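Local coordinates for protein peptide methionine sulfoxide reductase MsrA (Treponema denticola ATCC 35405, PDB 5FA9) that probably repairs oxidatively damaged proteins by reducing methionine sulfoxide back to methionine, as a fusion of an MsrA and an MsrB reductase, at residues G265-D273 with R283-L291; E165-L176 with D212-F220. The protein carries 2 engineered substitutions. All blocks are in the same frame, centred on the assembly; numbering follows the deposited sequence.

Coming along the chain from the N-terminal MsrA part, the connecting segment 165-176 is met first; interaction 2 lays it against the turn and strand start of 212-220, closing a loop that includes helix 182-190 and strand 208-212. Only after that loop is complete does interaction 1 begin, where strands 267-272 and 283-286 pair as a hairpin across the short connection 274-282, so the two neither nest nor cross. Interaction 1 lies wholly in the MsrB part, and interaction 2 brings segment 165-176 onto it; the two touch: Ala-290 O probably accepts a hydrogen bond from Ile-213 N, and Leu-268 packs on Leu-219. Interaction 2 thus fastens the incoming chain to the three-stranded sheet, and interaction 1 builds the middle of the six-stranded one.

Interaction 1. Residues G265-D273 with R283-L291; sequences GAHLGHVFD and RYSINGAAL. Engineered in segment 283-291: Ser-285 (natural residue Cys).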
loop_
_atom_site.group_PDB
_atom_site.type_symbol
_atom_site.label_atom_id
_atom_site.label_comp_id
_atom_site.label_asym_id
_atom_site.label_seq_id
_atom_site.Cartn_x
_atom_site.Cartn_y
_atom_site.Cartn_z
ATOM N N GLY B 265 16.306 20.260 -19.069
ATOM C CA GLY B 265 17.626 19.665 -18.981
ATOM C C GLY B 265 18.467 20.457 -18.001
ATOM O O GLY B 265 19.594 20.084 -17.677
ATOM N N ALA B 266 17.898 21.560 -17.525
ATOM C CA ALA B 266 18.586 22.457 -16.605
ATOM C C ALA B 266 18.808 21.811 -15.244
ATOM O O ALA B 266 17.960 21.067 -14.750
ATOM C CB ALA B 266 17.802 23.752 -16.452
ATOM N N HIS B 267 19.958 22.102 -14.644
ATOM C CA HIS B 267 20.275 21.612 -13.308
ATOM C C HIS B 267 19.396 22.288 -12.262
ATOM O O HIS B 267 19.245 23.509 -12.260
ATOM C CB HIS B 267 21.752 21.848 -12.987
ATOM C CG HIS B 267 22.106 21.590 -11.555
ATOM N ND1 HIS B 267 22.222 20.322 -11.033
ATOM C CD2 HIS B 267 22.368 22.443 -10.536
ATOM C CE1 HIS B 267 22.542 20.401 -9.753
ATOM N NE2 HIS B 267 22.636 21.678 -9.426
ATOM N N LEU B 268 18.817 21.486 -11.375
ATOM C CA LEU B 268 17.926 22.006 -10.346
ATOM C C LEU B 268 18.526 21.842 -8.955
ATOM O O LEU B 268 18.453 22.750 -8.125
ATOM C CB LEU B 268 16.568 21.308 -10.417
ATOM C CG LEU B 268 15.862 21.376 -11.773
ATOM C CD1 LEU B 268 14.545 20.626 -11.725
ATOM C CD2 LEU B 268 15.647 22.822 -12.196
ATOM N N GLY B 269 19.121 20.680 -8.707
ATOM C CA GLY B 269 19.728 20.395 -7.421
ATOM C C GLY B 269 19.936 18.911 -7.204
ATOM O O GLY B 269 20.291 18.184 -8.133
ATOM N N HIS B 270 19.711 18.456 -5.976
ATOM C CA HIS B 270 19.891 17.050 -5.640
ATOM C C HIS B 270 18.721 16.515 -4.821
ATOM O O HIS B 270 18.027 17.273 -4.144
ATOM C CB HIS B 270 21.198 16.847 -4.870
ATOM C CG HIS B 270 22.399 17.414 -5.559
ATOM N ND1 HIS B 270 22.723 18.752 -5.509
ATOM C CD2 HIS B 270 23.354 16.823 -6.315
ATOM C CE1 HIS B 270 23.826 18.963 -6.203
ATOM N NE2 HIS B 270 24.230 17.809 -6.704
ATOM N N VAL B 271 18.511 15.204 -4.885
ATOM C CA VAL B 271 17.481 14.557 -4.083
ATOM C C VAL B 271 18.115 13.602 -3.073
ATOM O O VAL B 271 18.932 12.751 -3.426
ATOM C CB VAL B 271 16.461 13.796 -4.965
ATOM C CG1 VAL B 271 17.166 12.872 -5.951
ATOM C CG2 VAL B 271 15.471 13.029 -4.100
ATOM N N PHE B 272 17.744 13.764 -1.808
ATOM C CA PHE B 272 18.295 12.939 -0.742
ATOM C C PHE B 272 17.228 12.030 -0.143
ATOM O O PHE B 272 16.044 12.160 -0.451
ATOM C CB PHE B 272 18.917 13.819 0.343
ATOM C CG PHE B 272 19.977 14.754 -0.168
ATOM C CD1 PHE B 272 21.295 14.340 -0.265
ATOM C CD2 PHE B 272 19.654 16.043 -0.555
ATOM C CE1 PHE B 272 22.272 15.197 -0.736
ATOM C CE2 PHE B 272 20.626 16.905 -1.027
ATOM C CZ PHE B 272 21.937 16.481 -1.118
ATOM N N ASP B 273 17.655 11.109 0.714
ATOM C CA ASP B 273 16.747 10.130 1.299
ATOM C C ASP B 273 16.455 10.440 2.766
ATOM O O ASP B 273 15.952 9.588 3.499
ATOM C CB ASP B 273 17.335 8.723 1.164
ATOM C CG ASP B 273 16.284 7.678 0.848
ATOM O OD1 ASP B 273 15.232 7.663 1.520
ATOM O OD2 ASP B 273 16.510 6.870 -0.079
ATOM N N ARG B 283 13.866 14.059 0.144
ATOM C CA ARG B 283 14.145 15.486 0.246
ATOM C C ARG B 283 14.720 16.020 -1.059
ATOM O O ARG B 283 15.879 15.765 -1.390
ATOM C CB ARG B 283 15.108 15.774 1.401
ATOM C CG ARG B 283 15.551 17.232 1.479
ATOM C CD ARG B 283 16.339 17.514 2.750
ATOM N NE ARG B 283 17.592 16.768 2.804
ATOM C CZ ARG B 283 18.787 17.301 2.570
ATOM N NH1 ARG B 283 18.895 18.587 2.263
ATOM N NH2 ARG B 283 19.876 16.548 2.645
ATOM N N TYR B 284 13.901 16.756 -1.802
ATOM C CA TYR B 284 14.358 17.396 -3.026
ATOM C C TYR B 284 14.955 18.762 -2.713
ATOM O O TYR B 284 14.227 19.727 -2.483
ATOM C CB TYR B 284 13.211 17.533 -4.028
ATOM C CG TYR B 284 12.787 16.228 -4.665
ATOM C CD1 TYR B 284 11.924 15.358 -4.008
ATOM C CD2 TYR B 284 13.249 15.865 -5.924
ATOM C CE1 TYR B 284 11.535 14.164 -4.588
ATOM C CE2 TYR B 284 12.864 14.675 -6.510
ATOM C CZ TYR B 284 12.008 13.828 -5.839
ATOM O OH TYR B 284 11.625 12.643 -6.421
ATOM N N SER B 285 16.281 18.837 -2.703
ATOM C CA SER B 285 16.969 20.094 -2.443
ATOM C C SER B 285 17.187 20.839 -3.754
ATOM O O SER B 285 17.988 20.422 -4.589
ATOM C CB SER B 285 18.302 19.847 -1.734
ATOM O OG SER B 285 18.817 21.046 -1.183
ATOM N N ILE B 286 16.464 21.939 -3.928
ATOM C CA ILE B 286 16.457 22.658 -5.198
ATOM C C ILE B 286 16.880 24.112 -5.021
ATOM O O ILE B 286 16.414 24.795 -4.111
ATOM C CB ILE B 286 15.059 22.617 -5.854
ATOM C CG1 ILE B 286 14.545 21.178 -5.932
ATOM C CG2 ILE B 286 15.091 23.256 -7.235
ATOM C CD1 ILE B 286 15.400 20.268 -6.786
ATOM N N ASN B 287 17.770 24.575 -5.892
ATOM C CA ASN B 287 18.175 25.975 -5.895
ATOM C C ASN B 287 17.005 26.881 -6.262
ATOM O O ASN B 287 16.326 26.654 -7.264
ATOM C CB ASN B 287 19.335 26.199 -6.868
ATOM C CG ASN B 287 20.565 25.386 -6.510
ATOM O OD1 ASN B 287 21.337 25.762 -5.627
ATOM N ND2 ASN B 287 20.756 24.268 -7.200
ATOM N N GLY B 288 16.768 27.899 -5.441
ATOM C CA GLY B 288 15.720 28.866 -5.707
ATOM C C GLY B 288 15.929 29.617 -7.008
ATOM O O GLY B 288 14.968 30.003 -7.674
ATOM N N ALA B 289 17.193 29.818 -7.369
ATOM C CA ALA B 289 17.552 30.524 -8.594
ATOM C C ALA B 289 17.065 29.788 -9.841
ATOM O O ALA B 289 16.911 30.386 -10.906
ATOM C CB ALA B 289 19.057 30.731 -8.660
ATOM N N ALA B 290 16.830 28.486 -9.702
ATOM C CA ALA B 290 16.366 27.668 -10.816
ATOM C C ALA B 290 14.844 27.681 -10.928
ATOM O O ALA B 290 14.280 27.123 -11.869
ATOM C CB ALA B 290 16.872 26.241 -10.667
ATOM N N LEU B 291 14.182 28.317 -9.966
ATOM C CA LEU B 291 12.723 28.298 -9.915
ATOM C C LEU B 291 12.094 29.681 -10.059
ATOM O O LEU B 291 12.683 30.693 -9.678
ATOM C CB LEU B 291 12.252 27.659 -8.605
ATOM C CG LEU B 291 12.787 26.260 -8.298
ATOM C CD1 LEU B 291 12.333 25.805 -6.918
ATOM C CD2 LEU B 291 12.351 25.270 -9.368
HETATM O O HOH W 1 22.856 22.301 -7.036
#
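Leu-268 O is gripped twice by Asn-287. Asn-287 N arrives almost in line with the carbonyl, 3.0 Å from Leu-268 O, while Asn-287 ND2 comes from above the carbonyl plane, 2.9 Å from the same oxygen, in a more bent bond (139° at the hydrogen). A water also accepts from Asn-287 ND2 and sits beside His-267 NE2; beyond the segments, His-267 ND1 bonds Glu-258 and Asn-287 OD1 accepts from Glu-194 N. From here the strands run antiparallel, with His-270/Ser-285 and Phe-272/Arg-283 as hydrogen-bonded pairs; Ser-285 is engineered in place of cysteine. Arg-283, bent at chi3 (64°), lays its guanidinium over one face of the Phe-272 ring, the planes 7° apart and Arg-283 NH2 3.2 Å from Phe-272 CD2. Asp-274 holds NE by a salt bridge, which would fix how the group lies. At the edge of the same ring stands Ser-285 CB. On the other side of the sheet, Val-271 CG2 is centred over the Tyr-284 ring, a CH-pi contact 3.8 Å from the centroid. Against neighbouring strand 256-261, Leu-268 and Gly-269 both face Val-259, a classic beta bulge; the hairpin itself forms the middle of the MsrB domain's antiparallel sheet.

Interaction 2. Residues E165-L176 with D212-F220; sequences ESKFKVPSKEEL and DITTGKPLF
The Phe-168 ring lies with one face on the backbone and near side chain of Lys-217. Lys-217 CA is centred over that face, 3.7 Å from the ring centroid and 7° off the normal, in a CH-pi contact, and Lys-217 CB follows over Phe-168 CD2 at 3.6 Å. Gly-216 O and Pro-218 CD approach the ring obliquely; Gly-216 O is 3.2 Å from Phe-168 CE1 and has Tyr-304 OH as its hydrogen-bond partner. Tyr-304 and Tyr-307 also touch Phe-168, making its setting an aromatic one. Having passed the ring, Lys-217 continues as a fully extended chain, chi1 to chi4 all near 180°, which carries NZ to Glu-165. There it forms a salt bridge, Lys-217 NZ to Glu-165 OE2 2.9 Å, meeting the oxygen from above the carboxylate plane. Gln-242 O and Thr-263 OG1 bond the same ammonium.

Further along, the contact is made by short side chains. Val-170 CG2 meets Thr-215 CG2 at 3.6 Å, Pro-171 CD rests on Thr-214 O, and Leu-176, on the first turn of helix 173-179, puts CD2 on Thr-214 CB. Asp-212 OD1 accepts from Thr-214 N in an Asx turn and also from Thr-214 OG1, both on the same face of the carboxylate.

One lysine thus serves at both ends, its carbon chain supporting an aromatic ring and its ammonium shared among a carboxylate, a carbonyl and a hydroxyl; the positive charge is probably well stabilised. Apolar packing and charge together join the connecting segment to the MsrB domain.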
loop_
_atom_site.group_PDB
_atom_site.type_symbol
_atom_site.label_atom_id
_atom_site.label_comp_id
_atom_site.label_asym_id
_atom_site.label_seq_id
_atom_site.Cartn_x
_atom_site.Cartn_y
_atom_site.Cartn_z
ATOM N N GLU B 165 2.725 21.017 -23.415
ATOM C CA GLU B 165 4.099 21.450 -23.196
ATOM C C GLU B 165 4.642 22.203 -24.404
ATOM O O GLU B 165 5.853 22.373 -24.548
ATOM C CB GLU B 165 4.996 20.252 -22.881
ATOM C CG GLU B 165 4.657 19.547 -21.580
ATOM C CD GLU B 165 5.746 18.588 -21.140
ATOM O OE1 GLU B 165 6.819 18.570 -21.780
ATOM O OE2 GLU B 165 5.529 17.851 -20.156
ATOM N N SER B 166 3.740 22.653 -25.269
ATOM C CA SER B 166 4.130 23.376 -26.473
ATOM C C SER B 166 4.775 24.711 -26.119
ATOM O O SER B 166 5.644 25.201 -26.842
ATOM C CB SER B 166 2.918 23.598 -27.382
ATOM O OG SER B 166 1.946 24.410 -26.747
ATOM N N LYS B 167 4.342 25.298 -25.008
ATOM C CA LYS B 167 4.873 26.582 -24.567
ATOM C C LYS B 167 6.103 26.431 -23.680
ATOM O O LYS B 167 6.700 27.425 -23.267
ATOM C CB LYS B 167 3.801 27.369 -23.811
ATOM C CG LYS B 167 2.589 27.754 -24.639
ATOM C CD LYS B 167 1.478 28.286 -23.746
ATOM C CE LYS B 167 1.985 29.391 -22.829
ATOM N NZ LYS B 167 0.991 29.748 -21.779
ATOM N N PHE B 168 6.490 25.192 -23.385
ATOM C CA PHE B 168 7.620 24.971 -22.487
ATOM C C PHE B 168 8.877 24.531 -23.224
ATOM O O PHE B 168 9.617 23.671 -22.743
ATOM C CB PHE B 168 7.256 23.926 -21.427
ATOM C CG PHE B 168 6.034 24.274 -20.626
ATOM C CD1 PHE B 168 5.730 25.594 -20.340
ATOM C CD2 PHE B 168 5.188 23.280 -20.161
ATOM C CE1 PHE B 168 4.606 25.919 -19.608
ATOM C CE2 PHE B 168 4.062 23.598 -19.426
ATOM C CZ PHE B 168 3.771 24.921 -19.149
ATOM N N LYS B 169 9.118 25.120 -24.391
ATOM C CA LYS B 169 10.316 24.811 -25.171
ATOM C C LYS B 169 11.535 25.592 -24.680
ATOM O O LYS B 169 11.417 26.726 -24.215
ATOM C CB LYS B 169 10.059 25.039 -26.660
ATOM C CG LYS B 169 9.134 23.975 -27.239
ATOM C CD LYS B 169 8.452 24.407 -28.521
ATOM C CE LYS B 169 7.632 23.261 -29.104
ATOM N NZ LYS B 169 7.169 22.305 -28.052
ATOM N N VAL B 170 12.703 24.971 -24.797
ATOM C CA VAL B 170 13.940 25.522 -24.257
ATOM C C VAL B 170 14.671 26.434 -25.232
ATOM O O VAL B 170 14.923 26.054 -26.376
ATOM C CB VAL B 170 14.912 24.401 -23.843
ATOM C CG1 VAL B 170 15.972 24.940 -22.896
ATOM C CG2 VAL B 170 14.152 23.250 -23.208
ATOM N N PRO B 171 15.009 27.649 -24.777
ATOM C CA PRO B 171 15.836 28.573 -25.557
ATOM C C PRO B 171 17.257 28.042 -25.696
ATOM O O PRO B 171 17.663 27.165 -24.935
ATOM C CB PRO B 171 15.808 29.867 -24.730
ATOM C CG PRO B 171 14.669 29.703 -23.770
ATOM C CD PRO B 171 14.586 28.239 -23.496
ATOM N N SER B 172 18.002 28.575 -26.657
ATOM C CA SER B 172 19.388 28.172 -26.853
ATOM C C SER B 172 20.282 28.749 -25.763
ATOM O O SER B 172 19.874 29.640 -25.020
ATOM C CB SER B 172 19.887 28.610 -28.231
ATOM O OG SER B 172 20.297 29.967 -28.216
ATOM N N LYS B 173 21.494 28.208 -25.672
ATOM C CA LYS B 173 22.510 28.642 -24.716
ATOM C C LYS B 173 22.634 30.161 -24.580
ATOM O O LYS B 173 22.838 30.680 -23.482
ATOM C CB LYS B 173 23.870 28.065 -25.127
ATOM C CG LYS B 173 23.770 26.833 -26.016
ATOM C CD LYS B 173 25.050 26.605 -26.804
ATOM C CE LYS B 173 25.061 27.455 -28.066
ATOM N NZ LYS B 173 26.244 27.181 -28.926
ATOM N N GLU B 174 22.517 30.858 -25.706
ATOM C CA GLU B 174 22.797 32.289 -25.768
ATOM C C GLU B 174 21.651 33.203 -25.334
ATOM O O GLU B 174 21.893 34.288 -24.807
ATOM C CB GLU B 174 23.259 32.648 -27.185
ATOM C CG GLU B 174 24.554 31.933 -27.565
ATOM C CD GLU B 174 25.728 32.390 -26.707
ATOM O OE1 GLU B 174 25.766 33.584 -26.344
ATOM O OE2 GLU B 174 26.597 31.554 -26.377
ATOM N N GLU B 175 20.413 32.769 -25.544
ATOM C CA GLU B 175 19.264 33.499 -25.015
ATOM C C GLU B 175 19.296 33.497 -23.491
ATOM O O GLU B 175 19.055 34.522 -22.848
ATOM C CB GLU B 175 17.948 32.901 -25.518
ATOM C CG GLU B 175 17.799 32.860 -27.032
ATOM C CD GLU B 175 16.439 32.336 -27.455
ATOM O OE1 GLU B 175 15.427 32.899 -26.987
ATOM O OE2 GLU B 175 16.377 31.389 -28.268
ATOM N N LEU B 176 19.610 32.337 -22.925
ATOM C CA LEU B 176 19.631 32.167 -21.479
ATOM C C LEU B 176 20.719 33.005 -20.815
ATOM O O LEU B 176 20.565 33.433 -19.673
ATOM C CB LEU B 176 19.826 30.690 -21.124
ATOM C CG LEU B 176 18.666 29.750 -21.456
ATOM C CD1 LEU B 176 19.054 28.300 -21.204
ATOM C CD2 LEU B 176 17.425 30.125 -20.661
ATOM N N ASP B 212 10.018 25.976 -13.833
ATOM C CA ASP B 212 11.353 26.025 -14.422
ATOM C C ASP B 212 11.622 27.429 -14.951
ATOM O O ASP B 212 10.898 27.926 -15.815
ATOM C CB ASP B 212 11.490 24.988 -15.543
ATOM C CG ASP B 212 12.934 24.778 -15.984
ATOM O OD1 ASP B 212 13.781 25.666 -15.749
ATOM O OD2 ASP B 212 13.221 23.718 -16.578
ATOM N N ILE B 213 12.673 28.060 -14.439
ATOM C CA ILE B 213 12.988 29.438 -14.794
ATOM C C ILE B 213 13.455 29.570 -16.247
ATOM O O ILE B 213 13.518 30.674 -16.788
ATOM C CB ILE B 213 14.070 30.017 -13.851
ATOM C CG1 ILE B 213 14.026 31.547 -13.846
ATOM C CG2 ILE B 213 15.450 29.489 -14.220
ATOM C CD1 ILE B 213 14.660 32.167 -12.623
ATOM N N THR B 214 13.768 28.443 -16.881
ATOM C CA THR B 214 14.267 28.460 -18.253
ATOM C C THR B 214 13.215 28.065 -19.290
ATOM O O THR B 214 13.330 28.429 -20.459
ATOM C CB THR B 214 15.482 27.526 -18.417
ATOM O OG1 THR B 214 15.073 26.164 -18.242
ATOM C CG2 THR B 214 16.560 27.866 -17.399
ATOM N N THR B 215 12.196 27.322 -18.867
ATOM C CA THR B 215 11.196 26.816 -19.808
ATOM C C THR B 215 9.768 27.194 -19.428
ATOM O O THR B 215 8.896 27.290 -20.291
ATOM C CB THR B 215 11.272 25.281 -19.935
ATOM O OG1 THR B 215 10.868 24.675 -18.701
ATOM C CG2 THR B 215 12.684 24.840 -20.277
ATOM N N GLY B 216 9.529 27.406 -18.139
ATOM C CA GLY B 216 8.202 27.761 -17.671
ATOM C C GLY B 216 7.348 26.565 -17.290
ATOM O O GLY B 216 6.177 26.718 -16.948
ATOM N N LYS B 217 7.926 25.371 -17.369
ATOM C CA LYS B 217 7.217 24.149 -17.000
ATOM C C LYS B 217 7.206 23.945 -15.485
ATOM O O LYS B 217 8.246 24.059 -14.836
ATOM C CB LYS B 217 7.849 22.939 -17.691
ATOM C CG LYS B 217 7.181 21.612 -17.367
ATOM C CD LYS B 217 7.727 20.495 -18.238
ATOM C CE LYS B 217 7.335 19.129 -17.699
ATOM N NZ LYS B 217 7.912 18.026 -18.518
ATOM N N PRO B 218 6.025 23.646 -14.918
ATOM C CA PRO B 218 5.872 23.392 -13.479
ATOM C C PRO B 218 6.740 22.235 -12.992
ATOM O O PRO B 218 6.793 21.190 -13.641
ATOM C CB PRO B 218 4.384 23.052 -13.342
ATOM C CG PRO B 218 3.740 23.739 -14.495
ATOM C CD PRO B 218 4.729 23.629 -15.617
ATOM N N LEU B 219 7.410 22.427 -11.860
ATOM C CA LEU B 219 8.306 21.409 -11.321
ATOM C C LEU B 219 7.903 20.972 -9.916
ATOM O O LEU B 219 7.974 19.788 -9.583
ATOM C CB LEU B 219 9.747 21.922 -11.308
ATOM C CG LEU B 219 10.344 22.314 -12.659
ATOM C CD1 LEU B 219 11.728 22.914 -12.473
ATOM C CD2 LEU B 219 10.395 21.113 -13.589
ATOM N N PHE B 220 7.484 21.927 -9.091
ATOM C CA PHE B 220 7.121 21.627 -7.711
ATOM C C PHE B 220 5.892 22.405 -7.252
ATOM O O PHE B 220 5.581 23.471 -7.783
ATOM C CB PHE B 220 8.299 21.917 -6.778
ATOM C CG PHE B 220 9.520 21.091 -7.070
ATOM C CD1 PHE B 220 9.648 19.813 -6.551
ATOM C CD2 PHE B 220 10.539 21.594 -7.862
ATOM C CE1 PHE B 220 10.769 19.050 -6.820
ATOM C CE2 PHE B 220 11.662 20.836 -8.135
ATOM C CZ PHE B 220 11.777 19.563 -7.613
#